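Local coordinates for protein scribble homolog (Homo sapiens, PDB 6EEY) that probably acts as a cell-polarity scaffold whose PDZ domains bind C-terminal peptide ligands, such as those of alpha1D-adrenergic receptors, at residues I19-G24 with L74-A79. The protein carries 1 engineered substitution. Sequence-based numbering, arbitrary orientation.
Sequences ISIRGG and LTHGEA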
# COMPACT_ATOMS: atom_id res chain seq x y z
N ILE A 19 2.95 -7.20 1.10
CA ILE A 19 1.86 -7.05 0.16
C ILE A 19 2.42 -6.67 -1.19
O ILE A 19 3.51 -6.14 -1.30
CB ILE A 19 0.80 -6.03 0.60
CG1 ILE A 19 1.38 -4.62 0.69
CG2 ILE A 19 0.20 -6.45 1.91
CD1 ILE A 19 0.32 -3.55 0.86
N SER A 20 1.65 -6.96 -2.22
CA SER A 20 1.90 -6.45 -3.56
C SER A 20 0.87 -5.38 -3.85
O SER A 20 -0.26 -5.44 -3.37
CB SER A 20 1.78 -7.55 -4.60
OG SER A 20 2.44 -8.71 -4.15
N ILE A 21 1.27 -4.40 -4.64
CA ILE A 21 0.41 -3.28 -4.99
C ILE A 21 0.37 -3.11 -6.49
O ILE A 21 1.27 -3.51 -7.22
CB ILE A 21 0.84 -1.97 -4.30
CG1 ILE A 21 2.30 -1.64 -4.63
CG2 ILE A 21 0.62 -2.09 -2.81
CD1 ILE A 21 2.72 -0.26 -4.21
N ARG A 22 -0.71 -2.48 -6.94
CA ARG A 22 -0.87 -2.10 -8.33
C ARG A 22 -1.44 -0.69 -8.37
O ARG A 22 -1.94 -0.17 -7.37
CB ARG A 22 -1.84 -3.04 -9.05
CG ARG A 22 -3.21 -3.03 -8.45
CD ARG A 22 -4.19 -3.95 -9.20
NE ARG A 22 -5.48 -3.96 -8.52
CZ ARG A 22 -6.42 -3.03 -8.67
NH1 ARG A 22 -7.54 -3.12 -7.97
NH2 ARG A 22 -6.24 -2.00 -9.49
N GLY A 23 -1.40 -0.09 -9.56
CA GLY A 23 -2.02 1.19 -9.79
C GLY A 23 -1.02 2.31 -9.83
O GLY A 23 0.14 2.10 -10.18
N GLY A 24 -1.45 3.51 -9.44
CA GLY A 24 -0.60 4.68 -9.56
C GLY A 24 -0.83 5.42 -10.86
O GLY A 24 -1.80 5.18 -11.59
N LEU A 74 3.56 8.81 -6.42
CA LEU A 74 4.81 8.09 -6.26
C LEU A 74 4.92 7.02 -7.32
O LEU A 74 3.92 6.45 -7.77
CB LEU A 74 4.90 7.43 -4.89
CG LEU A 74 4.99 8.38 -3.70
CD1 LEU A 74 5.25 7.63 -2.41
CD2 LEU A 74 6.07 9.43 -3.90
N THR A 75 6.14 6.72 -7.72
CA THR A 75 6.33 5.57 -8.58
C THR A 75 6.05 4.29 -7.79
O THR A 75 6.10 4.26 -6.55
CB THR A 75 7.75 5.48 -9.13
OG1 THR A 75 8.67 5.31 -8.05
CG2 THR A 75 8.11 6.71 -9.93
N HIS A 76 5.78 3.23 -8.52
CA HIS A 76 5.57 1.93 -7.91
C HIS A 76 6.74 1.57 -7.01
O HIS A 76 6.54 1.10 -5.88
CB HIS A 76 5.42 0.91 -9.03
CG HIS A 76 5.24 -0.47 -8.53
ND1 HIS A 76 4.02 -0.95 -8.11
CD2 HIS A 76 6.12 -1.47 -8.32
CE1 HIS A 76 4.15 -2.19 -7.70
NE2 HIS A 76 5.42 -2.53 -7.81
N GLY A 77 7.96 1.79 -7.48
CA GLY A 77 9.12 1.40 -6.70
C GLY A 77 9.25 2.19 -5.42
O GLY A 77 9.71 1.67 -4.41
N GLU A 78 8.87 3.47 -5.45
CA GLU A 78 8.93 4.27 -4.24
C GLU A 78 7.88 3.83 -3.24
O GLU A 78 8.11 3.84 -2.02
CB GLU A 78 8.71 5.73 -4.58
CG GLU A 78 9.88 6.39 -5.25
CD GLU A 78 9.51 7.75 -5.80
OE1 GLU A 78 8.74 7.80 -6.79
OE2 GLU A 78 9.95 8.76 -5.22
N ALA A 79 6.70 3.44 -3.72
CA ALA A 79 5.68 2.93 -2.82
C ALA A 79 6.11 1.61 -2.22
O ALA A 79 5.94 1.38 -1.02
CB ALA A 79 4.37 2.78 -3.58
O HOH W 1 1.75 0.63 -7.91
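I21 of the strand 19-23 meets H76 and A79 at the start of the helix 76-83. Its CG1, placed between the backbone N and the carbonyl carbon (chi1 56°), runs alongside the imidazole, 3.6 Å from H76 CE1. The chain then extends deeper, and I21 CD1 ends 3.5 Å from A79 CB; the I21 side chain also touches L83 of the same helix and I40 of the neighbouring strand. The carbonyl of I21 also faces the histidine: I21 O lies at the edge of the ring, near its plane, 3.2 Å from H76 CE1. This strand and helix flank the groove in which PDZ domains typically receive a C-terminal peptide, and a histidine at the first turn of the helix is the hallmark of class I domains, where it usually pairs with a ligand serine or threonine. G23 O accepts from a water that is also hydrogen-bonded to H76 ND1 at 2.8 Å, bridging strand and ring. With CG anti to the backbone N (chi1 179°), H76 reaches the strand. T75, at the N-cap just before H76, and E78 form a capping box: E78 N donates to T75 OG1 (3.2 Å), while E78 OE1 accepts from T75 N and OG1.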